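Local coordinates for protein single-stranded-DNA-specific exonuclease RecJ (Thermus thermophilus, PDB 2ZXR) that degrades single-stranded DNA from the 5' end toward the 3' end as a divalent-metal-dependent exonuclease of the RecJ (DHH) family, at residues E476-L480 / A491-L497; M1-V5 / A354-P358; P458-F462 / A506-S510. One frame throughout, in Å; residues are numbered along the deposited sequence.

Contact 1: E476-L480 / A491-L497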
ATOM      1  N   GLU A 476       2.453 -26.581 -14.487  1.00 70.28           N
ATOM      2  CA  GLU A 476       1.656 -27.710 -14.011  1.00 70.52           C
ATOM      3  C   GLU A 476       0.813 -27.342 -12.796  1.00 70.25           C
ATOM      4  O   GLU A 476       0.197 -28.214 -12.168  1.00 70.16           O
ATOM      5  CB  GLU A 476       2.567 -28.884 -13.627  1.00 71.53           C
ATOM      6  CG  GLU A 476       3.198 -29.636 -14.789  1.00 72.71           C
ATOM      7  CD  GLU A 476       2.186 -30.433 -15.593  1.00 73.44           C
ATOM      8  OE1 GLU A 476       2.610 -31.330 -16.354  1.00 73.83           O
ATOM      9  OE2 GLU A 476       0.969 -30.164 -15.469  1.00 74.27           O
ATOM     10  N   GLY A 477       0.792 -26.058 -12.452  1.00 69.43           N
ATOM     11  CA  GLY A 477       0.017 -25.651 -11.296  1.00 67.99           C
ATOM     12  C   GLY A 477      -0.597 -24.270 -11.374  1.00 66.69           C
ATOM     13  O   GLY A 477      -0.806 -23.718 -12.458  1.00 66.79           O
ATOM     14  N   ARG A 478      -0.878 -23.733 -10.190  1.00 65.03           N
ATOM     15  CA  ARG A 478      -1.482 -22.417  -9.988  1.00 63.12           C
ATOM     16  C   ARG A 478      -1.477 -21.406 -11.131  1.00 61.34           C
ATOM     17  O   ARG A 478      -2.526 -20.921 -11.545  1.00 61.42           O
ATOM     18  CB  ARG A 478      -0.844 -21.744  -8.773  1.00 63.30           C
ATOM     19  CG  ARG A 478      -1.201 -22.367  -7.461  1.00 63.32           C
ATOM     20  CD  ARG A 478      -0.588 -23.729  -7.312  1.00 63.86           C
ATOM     21  NE  ARG A 478      -1.103 -24.357  -6.109  1.00 64.13           N
ATOM     22  CZ  ARG A 478      -2.355 -24.776  -5.974  1.00 64.69           C
ATOM     23  NH1 ARG A 478      -3.214 -24.639  -6.980  1.00 64.08           N
ATOM     24  NH2 ARG A 478      -2.750 -25.305  -4.823  1.00 64.86           N
ATOM     25  N   HIS A 479      -0.287 -21.078 -11.616  1.00 59.56           N
ATOM     26  CA  HIS A 479      -0.115 -20.085 -12.666  1.00 57.30           C
ATOM     27  C   HIS A 479      -0.963 -20.304 -13.909  1.00 55.41           C
ATOM     28  O   HIS A 479      -0.928 -21.377 -14.494  1.00 54.98           O
ATOM     29  CB  HIS A 479       1.358 -20.018 -13.053  1.00 57.96           C
ATOM     30  CG  HIS A 479       1.799 -18.663 -13.492  1.00 58.29           C
ATOM     31  ND1 HIS A 479       3.057 -18.416 -13.991  1.00 58.49           N
ATOM     32  CD2 HIS A 479       1.154 -17.473 -13.490  1.00 58.71           C
ATOM     33  CE1 HIS A 479       3.170 -17.132 -14.278  1.00 59.03           C
ATOM     34  NE2 HIS A 479       2.029 -16.537 -13.983  1.00 59.19           N
ATOM     35  N   LEU A 480      -1.715 -19.275 -14.305  1.00 53.56           N
ATOM     36  CA  LEU A 480      -2.576 -19.341 -15.490  1.00 52.10           C
ATOM     37  C   LEU A 480      -2.925 -17.963 -16.067  1.00 51.55           C
ATOM     38  O   LEU A 480      -2.520 -16.916 -15.536  1.00 50.79           O
ATOM     39  CB  LEU A 480      -3.876 -20.094 -15.172  1.00 51.93           C
ATOM     40  CG  LEU A 480      -4.946 -19.464 -14.268  1.00 52.32           C
ATOM     41  CD1 LEU A 480      -5.779 -18.493 -15.070  1.00 52.71           C
ATOM     42  CD2 LEU A 480      -5.864 -20.542 -13.699  1.00 52.02           C
ATOM     43  N   ALA A 491      -2.761 -14.853 -13.311  1.00 36.13           N
ATOM     44  CA  ALA A 491      -3.056 -15.161 -11.921  1.00 37.07           C
ATOM     45  C   ALA A 491      -2.494 -16.480 -11.396  1.00 37.44           C
ATOM     46  O   ALA A 491      -2.155 -17.383 -12.155  1.00 38.23           O
ATOM     47  CB  ALA A 491      -4.582 -15.153 -11.733  1.00 35.66           C
ATOM     48  N   TRP A 492      -2.422 -16.578 -10.081  1.00 38.84           N
ATOM     49  CA  TRP A 492      -1.979 -17.789  -9.412  1.00 41.17           C
ATOM     50  C   TRP A 492      -3.224 -18.329  -8.716  1.00 42.58           C
ATOM     51  O   TRP A 492      -3.603 -17.863  -7.637  1.00 42.31           O
ATOM     52  CB  TRP A 492      -0.888 -17.470  -8.393  1.00 40.84           C
ATOM     53  CG  TRP A 492       0.364 -17.063  -9.065  1.00 42.52           C
ATOM     54  CD1 TRP A 492       0.646 -15.848  -9.629  1.00 42.10           C
ATOM     55  CD2 TRP A 492       1.474 -17.913  -9.364  1.00 43.21           C
ATOM     56  NE1 TRP A 492       1.863 -15.895 -10.266  1.00 42.51           N
ATOM     57  CE2 TRP A 492       2.392 -17.152 -10.119  1.00 42.95           C
ATOM     58  CE3 TRP A 492       1.779 -19.253  -9.066  1.00 43.54           C
ATOM     59  CZ2 TRP A 492       3.598 -17.685 -10.585  1.00 44.07           C
ATOM     60  CZ3 TRP A 492       2.981 -19.783  -9.527  1.00 44.53           C
ATOM     61  CH2 TRP A 492       3.874 -18.999 -10.280  1.00 44.17           C
ATOM     62  N   LYS A 493      -3.867 -19.305  -9.349  1.00 44.38           N
ATOM     63  CA  LYS A 493      -5.087 -19.871  -8.806  1.00 46.66           C
ATOM     64  C   LYS A 493      -4.865 -20.627  -7.514  1.00 48.60           C
ATOM     65  O   LYS A 493      -4.157 -21.629  -7.481  1.00 48.77           O
ATOM     66  CB  LYS A 493      -5.755 -20.788  -9.834  1.00 46.04           C
ATOM     67  CG  LYS A 493      -7.095 -21.350  -9.374  1.00 45.96           C
ATOM     68  CD  LYS A 493      -8.089 -20.243  -9.089  1.00 45.56           C
ATOM     69  CE  LYS A 493      -9.444 -20.787  -8.673  1.00 45.81           C
ATOM     70  NZ  LYS A 493      -9.423 -21.453  -7.336  1.00 46.42           N
ATOM     71  N   GLN A 494      -5.484 -20.139  -6.448  1.00 51.17           N
ATOM     72  CA  GLN A 494      -5.375 -20.784  -5.146  1.00 53.51           C
ATOM     73  C   GLN A 494      -5.911 -22.194  -5.320  1.00 54.10           C
ATOM     74  O   GLN A 494      -7.063 -22.373  -5.695  1.00 54.13           O
ATOM     75  CB  GLN A 494      -6.227 -20.052  -4.103  1.00 54.75           C
ATOM     76  CG  GLN A 494      -5.867 -18.591  -3.913  1.00 57.10           C
ATOM     77  CD  GLN A 494      -4.522 -18.402  -3.234  1.00 59.00           C
ATOM     78  OE1 GLN A 494      -3.509 -18.975  -3.661  1.00 59.75           O
ATOM     79  NE2 GLN A 494      -4.502 -17.592  -2.169  1.00 58.65           N
ATOM     80  N   GLY A 495      -5.053 -23.176  -5.055  1.00 55.06           N
ATOM     81  CA  GLY A 495      -5.412 -24.576  -5.165  1.00 55.62           C
ATOM     82  C   GLY A 495      -6.822 -24.846  -5.616  1.00 56.22           C
ATOM     83  O   GLY A 495      -7.774 -24.577  -4.888  1.00 56.29           O
ATOM     84  N   ASP A 496      -6.942 -25.389  -6.817  1.00 56.76           N
ATOM     85  CA  ASP A 496      -8.227 -25.709  -7.411  1.00 57.31           C
ATOM     86  C   ASP A 496      -8.050 -25.728  -8.901  1.00 57.49           C
ATOM     87  O   ASP A 496      -8.344 -26.725  -9.554  1.00 58.72           O
ATOM     88  CB  ASP A 496      -9.273 -24.655  -7.081  1.00 58.45           C
ATOM     89  CG  ASP A 496     -10.153 -25.051  -5.908  1.00 59.61           C
ATOM     90  OD1 ASP A 496     -10.782 -26.138  -5.969  1.00 60.41           O
ATOM     91  OD2 ASP A 496     -10.221 -24.268  -4.931  1.00 59.32           O
ATOM     92  N   LEU A 497      -7.562 -24.615  -9.435  1.00 57.02           N
ATOM     93  CA  LEU A 497      -7.363 -24.473 -10.873  1.00 56.40           C
ATOM     94  C   LEU A 497      -8.748 -24.630 -11.458  1.00 55.48           C
ATOM     95  O   LEU A 497      -9.667 -25.079 -10.771  1.00 55.96           O
ATOM     96  CB  LEU A 497      -6.390 -25.530 -11.414  1.00 56.76           C
ATOM     97  CG  LEU A 497      -4.931 -25.350 -10.949  1.00 57.24           C
ATOM     98  CD1 LEU A 497      -4.840 -25.548  -9.445  1.00 57.11           C
ATOM     99  CD2 LEU A 497      -4.028 -26.331 -11.650  1.00 56.49           C
TER
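Ala491 O takes the N-H of Leu480 at 2.9 Å and also receives the CA-H of His479, CA to O 3.4 Å. Ala491 N returns a bond to Leu480 O at 3.0 Å, which makes Leu480 and Ala491 an antiparallel hydrogen-bonded pair. Beyond the non-hydrogen-bonded pair His479 and Trp492, Lys493 N donates to Arg478 O, 3.0 Å away. On the face carrying His479 and Trp492 the imidazole lies on the indole six-membered ring as an offset stack, centroids 4.1 Å apart and planes at 11°. Trp492 CG stands anti to the carbonyl carbon (chi1 -69°), which brings the indole over His479. His479 CB sits over the same face of the six-membered ring, 3.8 Å from its centroid, as a CH-pi contact. Arg478 CB lies 3.6 Å from Trp492 CE3. Leu480 CD2, on the face of Leu480 and Ala491, packs alongside Lys493 CB; in the loops beyond, the CD2 methyl of Leu497 rests 4.0 Å from Gly477 C. These residues form the open end of the hairpin of strands 479-484 and 487-492 in the RecJ OB domain, where Leu499 covers Leu480 and Lys493 while Ala491 packs on Ala524 and Leu527 of strand 517-528.

Contact 2: M1-V5 / A354-P358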
ATOM      1  N   MET A   1      -8.148 -16.455   6.487  1.00 70.15           N
ATOM      2  CA  MET A   1      -7.111 -16.762   5.460  1.00 70.30           C
ATOM      3  C   MET A   1      -7.538 -16.129   4.138  1.00 69.88           C
ATOM      4  O   MET A   1      -6.856 -15.251   3.595  1.00 70.01           O
ATOM      5  CB  MET A   1      -6.990 -18.273   5.269  1.00 71.16           C
ATOM      6  CG  MET A   1      -6.793 -19.062   6.549  1.00 72.35           C
ATOM      7  SD  MET A   1      -6.934 -20.855   6.270  1.00 73.67           S
ATOM      8  CE  MET A   1      -5.295 -21.214   5.506  1.00 73.12           C
ATOM      9  N   ARG A   2      -8.678 -16.608   3.635  1.00 69.00           N
ATOM     10  CA  ARG A   2      -9.286 -16.147   2.386  1.00 67.37           C
ATOM     11  C   ARG A   2     -10.798 -15.976   2.589  1.00 65.64           C
ATOM     12  O   ARG A   2     -11.473 -15.277   1.821  1.00 65.75           O
ATOM     13  CB  ARG A   2      -9.007 -17.145   1.247  1.00 68.06           C
ATOM     14  CG  ARG A   2      -9.157 -18.643   1.597  1.00 68.20           C
ATOM     15  CD  ARG A   2     -10.587 -19.042   1.946  1.00 68.51           C
ATOM     16  NE  ARG A   2     -10.838 -19.015   3.386  1.00 68.67           N
ATOM     17  CZ  ARG A   2     -10.315 -19.873   4.258  1.00 68.41           C
ATOM     18  NH1 ARG A   2      -9.507 -20.841   3.844  1.00 68.51           N
ATOM     19  NH2 ARG A   2     -10.595 -19.759   5.549  1.00 67.92           N
ATOM     20  N   ASP A   3     -11.312 -16.613   3.638  1.00 62.73           N
ATOM     21  CA  ASP A   3     -12.727 -16.533   3.973  1.00 59.68           C
ATOM     22  C   ASP A   3     -12.952 -15.349   4.920  1.00 56.95           C
ATOM     23  O   ASP A   3     -14.089 -15.044   5.309  1.00 57.15           O
ATOM     24  CB  ASP A   3     -13.177 -17.844   4.619  1.00 61.07           C
ATOM     25  CG  ASP A   3     -14.588 -17.778   5.148  1.00 62.02           C
ATOM     26  OD1 ASP A   3     -14.788 -17.203   6.243  1.00 62.68           O
ATOM     27  OD2 ASP A   3     -15.497 -18.296   4.463  1.00 63.13           O
ATOM     28  N   ARG A   4     -11.857 -14.690   5.296  1.00 52.56           N
ATOM     29  CA  ARG A   4     -11.925 -13.518   6.156  1.00 48.09           C
ATOM     30  C   ARG A   4     -11.386 -12.304   5.374  1.00 46.38           C
ATOM     31  O   ARG A   4     -10.875 -11.342   5.956  1.00 46.13           O
ATOM     32  CB  ARG A   4     -11.128 -13.752   7.450  1.00 46.57           C
ATOM     33  CG  ARG A   4     -11.901 -14.549   8.502  1.00 44.09           C
ATOM     34  CD  ARG A   4     -11.109 -14.769   9.780  1.00 41.62           C
ATOM     35  NE  ARG A   4     -10.060 -15.766   9.606  1.00 38.72           N
ATOM     36  CZ  ARG A   4      -8.779 -15.557   9.894  1.00 37.99           C
ATOM     37  NH1 ARG A   4      -8.383 -14.375  10.369  1.00 35.87           N
ATOM     38  NH2 ARG A   4      -7.898 -16.538   9.722  1.00 37.92           N
ATOM     39  N   VAL A   5     -11.520 -12.370   4.048  1.00 43.61           N
ATOM     40  CA  VAL A   5     -11.084 -11.316   3.138  1.00 41.56           C
ATOM     41  C   VAL A   5     -12.309 -10.607   2.561  1.00 40.55           C
ATOM     42  O   VAL A   5     -13.078 -11.211   1.829  1.00 40.24           O
ATOM     43  CB  VAL A   5     -10.279 -11.887   1.929  1.00 41.68           C
ATOM     44  CG1 VAL A   5      -9.862 -10.751   0.988  1.00 40.86           C
ATOM     45  CG2 VAL A   5      -9.057 -12.654   2.415  1.00 41.99           C
ATOM     46  N   ALA A 354       0.037 -15.977   5.613  1.00 29.80           N
ATOM     47  CA  ALA A 354      -0.557 -17.193   5.086  1.00 30.52           C
ATOM     48  C   ALA A 354      -1.748 -17.560   5.944  1.00 31.31           C
ATOM     49  O   ALA A 354      -2.650 -18.282   5.531  1.00 31.56           O
ATOM     50  CB  ALA A 354       0.475 -18.331   5.156  1.00 28.59           C
ATOM     51  N   THR A 355      -1.747 -16.999   7.136  1.00 32.09           N
ATOM     52  CA  THR A 355      -2.707 -17.336   8.167  1.00 32.45           C
ATOM     53  C   THR A 355      -3.700 -16.261   8.651  1.00 32.60           C
ATOM     54  O   THR A 355      -4.791 -16.576   9.154  1.00 32.92           O
ATOM     55  CB  THR A 355      -1.836 -17.855   9.338  1.00 32.90           C
ATOM     56  OG1 THR A 355      -2.082 -19.245   9.553  1.00 35.13           O
ATOM     57  CG2 THR A 355      -2.024 -17.022  10.561  1.00 31.77           C
ATOM     58  N   LEU A 356      -3.325 -14.999   8.518  1.00 31.83           N
ATOM     59  CA  LEU A 356      -4.172 -13.910   8.996  1.00 31.82           C
ATOM     60  C   LEU A 356      -4.411 -14.050  10.508  1.00 31.11           C
ATOM     61  O   LEU A 356      -5.530 -13.878  10.994  1.00 30.94           O
ATOM     62  CB  LEU A 356      -5.502 -13.909   8.242  1.00 32.29           C
ATOM     63  CG  LEU A 356      -5.747 -12.720   7.298  1.00 33.03           C
ATOM     64  CD1 LEU A 356      -4.454 -12.261   6.613  1.00 30.88           C
ATOM     65  CD2 LEU A 356      -6.805 -13.120   6.289  1.00 30.93           C
ATOM     66  N   ARG A 357      -3.345 -14.371  11.242  1.00 29.95           N
ATOM     67  CA  ARG A 357      -3.401 -14.526  12.695  1.00 28.19           C
ATOM     68  C   ARG A 357      -2.140 -13.933  13.330  1.00 27.58           C
ATOM     69  O   ARG A 357      -1.081 -13.874  12.708  1.00 26.16           O
ATOM     70  CB  ARG A 357      -3.460 -16.002  13.085  1.00 28.16           C
ATOM     71  CG  ARG A 357      -4.679 -16.766  12.641  1.00 29.41           C
ATOM     72  CD  ARG A 357      -5.908 -16.266  13.332  1.00 30.15           C
ATOM     73  NE  ARG A 357      -7.066 -17.048  12.929  1.00 34.41           N
ATOM     74  CZ  ARG A 357      -8.293 -16.854  13.396  1.00 34.38           C
ATOM     75  NH1 ARG A 357      -8.514 -15.900  14.291  1.00 34.43           N
ATOM     76  NH2 ARG A 357      -9.292 -17.600  12.948  1.00 35.42           N
ATOM     77  N   PRO A 358      -2.244 -13.485  14.588  1.00 26.92           N
ATOM     78  CA  PRO A 358      -1.077 -12.920  15.266  1.00 25.83           C
ATOM     79  C   PRO A 358      -0.066 -14.074  15.366  1.00 25.64           C
ATOM     80  O   PRO A 358      -0.468 -15.242  15.512  1.00 24.99           O
ATOM     81  CB  PRO A 358      -1.632 -12.521  16.633  1.00 27.17           C
ATOM     82  CG  PRO A 358      -3.098 -12.316  16.387  1.00 27.87           C
ATOM     83  CD  PRO A 358      -3.447 -13.423  15.436  1.00 27.48           C
TER
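Arg4 grips two consecutive carbonyls at the end of helix 341-355. Its NH1 points straight at Leu356 O, 3.0 Å away with an N-H...O angle of 179°, and this oxygen lies in the guanidinium plane. NH2 takes Thr355 O at 3.2 Å with a more bent bond; here the donor is in the carbonyl plane, but the oxygen is tilted from the plane of the guanidinium. One edge of the group thus spans the place where the helix stops, since Leu356 is the first residue to leave helical geometry and does so with positive phi. NH1 has another acceptor in Pro424 O.

Over one face of this guanidinium lies that of Arg357. The two centres are 3.8 Å apart, the planes are inclined by 30°, and the side chains cross at about a right angle. A bend at chi2 of Arg357 (-66°), followed by an extended end, lays its guanidinium across that of Arg4. Asp423 forms a salt bridge with Arg357 NH1, and Glu328 makes a long, weak ion pair with NH2.

Farther out, Arg4 and Leu356 run past each other in opposite directions, Arg4 NH1 coming within 3.6 Å of Leu356 CB. Leu356 CD2 meets the backbone of the first residue, 3.4 Å from Met1 O, and the Met1 side chain brings its CE to 3.9 Å from Ala354 O. Val5 begins strand 5-9 alongside strand 426-433, so the N terminus touches both that strand and the end of a helix in the DHHA1 domain. The stacked pair of like charges is probably tolerated because three carbonyl oxygens hold Arg4 and the Asp423 carboxylate holds Arg357, which would be expected to offset part of the repulsion.

Contact 3: P458-F462 / A506-S510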
ATOM      1  N   PRO A 458      -0.458   2.657  -2.052  1.00 24.65           N
ATOM      2  CA  PRO A 458      -0.216   1.376  -2.710  1.00 23.88           C
ATOM      3  C   PRO A 458      -0.715   1.506  -4.138  1.00 23.45           C
ATOM      4  O   PRO A 458      -1.525   2.361  -4.442  1.00 22.77           O
ATOM      5  CB  PRO A 458      -1.069   0.408  -1.905  1.00 24.89           C
ATOM      6  CG  PRO A 458      -2.230   1.237  -1.523  1.00 24.98           C
ATOM      7  CD  PRO A 458      -1.582   2.549  -1.104  1.00 24.88           C
ATOM      8  N   GLU A 459      -0.207   0.690  -5.035  1.00 23.55           N
ATOM      9  CA  GLU A 459      -0.686   0.765  -6.388  1.00 23.59           C
ATOM     10  C   GLU A 459      -2.207   0.430  -6.350  1.00 23.21           C
ATOM     11  O   GLU A 459      -2.653  -0.469  -5.616  1.00 22.43           O
ATOM     12  CB  GLU A 459       0.092  -0.241  -7.221  1.00 25.02           C
ATOM     13  CG  GLU A 459      -0.200  -0.226  -8.684  1.00 28.09           C
ATOM     14  CD  GLU A 459       0.816  -1.052  -9.435  1.00 29.70           C
ATOM     15  OE1 GLU A 459       1.684  -1.669  -8.783  1.00 30.30           O
ATOM     16  OE2 GLU A 459       0.745  -1.083 -10.663  1.00 30.40           O
ATOM     17  N   PRO A 460      -3.022   1.175  -7.109  1.00 22.81           N
ATOM     18  CA  PRO A 460      -4.472   0.913  -7.127  1.00 22.96           C
ATOM     19  C   PRO A 460      -4.878  -0.429  -7.752  1.00 22.47           C
ATOM     20  O   PRO A 460      -4.223  -0.922  -8.687  1.00 21.71           O
ATOM     21  CB  PRO A 460      -5.028   2.080  -7.939  1.00 22.06           C
ATOM     22  CG  PRO A 460      -3.923   2.411  -8.848  1.00 23.30           C
ATOM     23  CD  PRO A 460      -2.689   2.326  -7.966  1.00 21.64           C
ATOM     24  N   LEU A 461      -5.970  -1.002  -7.244  1.00 22.29           N
ATOM     25  CA  LEU A 461      -6.496  -2.254  -7.776  1.00 23.40           C
ATOM     26  C   LEU A 461      -7.857  -2.017  -8.425  1.00 23.81           C
ATOM     27  O   LEU A 461      -8.712  -1.316  -7.859  1.00 24.08           O
ATOM     28  CB  LEU A 461      -6.667  -3.289  -6.674  1.00 24.38           C
ATOM     29  CG  LEU A 461      -5.411  -3.766  -5.964  1.00 26.83           C
ATOM     30  CD1 LEU A 461      -5.831  -4.481  -4.681  1.00 27.28           C
ATOM     31  CD2 LEU A 461      -4.596  -4.670  -6.894  1.00 27.15           C
ATOM     32  N   PHE A 462      -8.057  -2.590  -9.609  1.00 22.83           N
ATOM     33  CA  PHE A 462      -9.330  -2.442 -10.309  1.00 22.48           C
ATOM     34  C   PHE A 462     -10.121  -3.738 -10.176  1.00 22.43           C
ATOM     35  O   PHE A 462      -9.570  -4.823  -9.946  1.00 21.75           O
ATOM     36  CB  PHE A 462      -9.145  -2.146 -11.812  1.00 20.86           C
ATOM     37  CG  PHE A 462      -8.610  -0.773 -12.107  1.00 20.85           C
ATOM     38  CD1 PHE A 462      -7.240  -0.541 -12.167  1.00 20.90           C
ATOM     39  CD2 PHE A 462      -9.474   0.295 -12.282  1.00 20.00           C
ATOM     40  CE1 PHE A 462      -6.738   0.749 -12.399  1.00 21.35           C
ATOM     41  CE2 PHE A 462      -8.993   1.577 -12.508  1.00 20.91           C
ATOM     42  CZ  PHE A 462      -7.612   1.806 -12.569  1.00 20.83           C
ATOM     43  N   ALA A 506      -9.544  -8.734  -8.480  1.00 23.70           N
ATOM     44  CA  ALA A 506      -9.011  -7.485  -7.963  1.00 22.35           C
ATOM     45  C   ALA A 506      -7.644  -7.466  -8.626  1.00 24.30           C
ATOM     46  O   ALA A 506      -6.797  -8.313  -8.319  1.00 24.25           O
ATOM     47  CB  ALA A 506      -8.857  -7.544  -6.479  1.00 21.74           C
ATOM     48  N   GLY A 507      -7.401  -6.529  -9.541  1.00 23.06           N
ATOM     49  CA  GLY A 507      -6.113  -6.563 -10.199  1.00 24.10           C
ATOM     50  C   GLY A 507      -5.384  -5.281 -10.509  1.00 23.53           C
ATOM     51  O   GLY A 507      -5.977  -4.215 -10.562  1.00 23.82           O
ATOM     52  N   LEU A 508      -4.083  -5.417 -10.746  1.00 23.31           N
ATOM     53  CA  LEU A 508      -3.213  -4.291 -11.077  1.00 23.68           C
ATOM     54  C   LEU A 508      -3.152  -4.113 -12.590  1.00 23.39           C
ATOM     55  O   LEU A 508      -2.889  -5.080 -13.319  1.00 24.47           O
ATOM     56  CB  LEU A 508      -1.797  -4.567 -10.549  1.00 23.03           C
ATOM     57  CG  LEU A 508      -1.696  -4.749  -9.033  1.00 24.79           C
ATOM     58  CD1 LEU A 508      -0.412  -5.559  -8.648  1.00 25.09           C
ATOM     59  CD2 LEU A 508      -1.691  -3.344  -8.390  1.00 24.39           C
ATOM     60  N   LEU A 509      -3.380  -2.893 -13.056  1.00 23.22           N
ATOM     61  CA  LEU A 509      -3.313  -2.598 -14.485  1.00 24.16           C
ATOM     62  C   LEU A 509      -1.819  -2.622 -14.810  1.00 25.84           C
ATOM     63  O   LEU A 509      -1.044  -1.842 -14.253  1.00 24.60           O
ATOM     64  CB  LEU A 509      -3.851  -1.198 -14.793  1.00 23.25           C
ATOM     65  CG  LEU A 509      -4.516  -0.963 -16.165  1.00 26.37           C
ATOM     66  CD1 LEU A 509      -4.243   0.443 -16.580  1.00 23.66           C
ATOM     67  CD2 LEU A 509      -4.071  -1.959 -17.245  1.00 24.18           C
ATOM     68  N   SER A 510      -1.414  -3.491 -15.722  1.00 26.73           N
ATOM     69  CA  SER A 510       0.000  -3.596 -16.038  1.00 28.98           C
ATOM     70  C   SER A 510       0.357  -3.285 -17.486  1.00 29.47           C
ATOM     71  O   SER A 510      -0.426  -3.546 -18.418  1.00 28.92           O
ATOM     72  CB  SER A 510       0.476  -5.015 -15.720  1.00 28.72           C
ATOM     73  OG  SER A 510      -0.132  -5.465 -14.536  1.00 31.23           O
TER
HETATM   74  O   HOH W   1      -0.871   0.407 -12.095  1.00 39.89           O
HETATM   75  O   HOH W   2      -3.716  -0.788 -11.357  1.00 21.68           O
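Phe462 and Gly507 pair through two backbone hydrogen bonds, Phe462 N to Gly507 O and Gly507 N to Phe462 O, each 2.8 Å long and nearly straight. They form an antiparallel hydrogen-bonded pair, and both carbonyls accept a CA-H as well: Leu461 CA lies 3.4 Å from Gly507 O, and Ala506 CA approaches Phe462 O in the same way.

At the 459 end the two chains diverge, and water replaces direct bonding. One water donates to Pro460 O and accepts from Leu509 N, both at 2.7 Å. A second donates to Glu459 OE2, 2.6 Å away, and to Leu509 O at a longer distance. The Glu459 side chain is extended, with CG anti to the backbone N (chi1 -175°), which carries its carboxylate across to the water beside Leu509.

This is where strand 462-466 begins against strand 503-514, in the RecJ OB domain and within a large mixed sheet. On its other side strand 462-466 neighbours strand 426-433, to which it is tied by a backbone hydrogen bond between Leu461 and Leu431, while strand 503-514 is joined to strand 517-528 at Ala506, Leu508 and Ser510.

Apolar packing divides between the two faces of the sheet. Leu508 CD2 is the hub on one: it touches Leu461 CD2 at 3.5 Å and lies equally near Glu459 CG. The Glu459 chain crosses Leu508 at about a right angle, presenting its methylenes to that methyl group. Val525 packs against both leucines on this face. On the other, Phe462 CE1 comes to 4.2 Å from Leu509 CB, and Gly507 O lies at the ring edge, near its plane. Helix 440-447 lies over this face, with Val443 and Leu447 against Phe462 and Phe444 against Leu509.

From the N terminus, contact 2 is the first to open and closes a loop of some 350 residues when 354-358 meets 1-5; it ties the start of the chain to the DHHA1 domain. Only afterwards does the chain enter contact 3, whose segments 458-462 and 506-510 bring strand 462-466 beside strand 503-514. Contact 1 is nested within that loop, closing the short hairpin of strands 479-484 and 487-492. Contacts 1 and 3 both belong to the RecJ OB domain and to one mixed sheet, which strand 5-9, starting at the end of segment 1-5, also joins at an edge. The centres of the three contacts lie about 19 to 21 Å from one another, and none touches another.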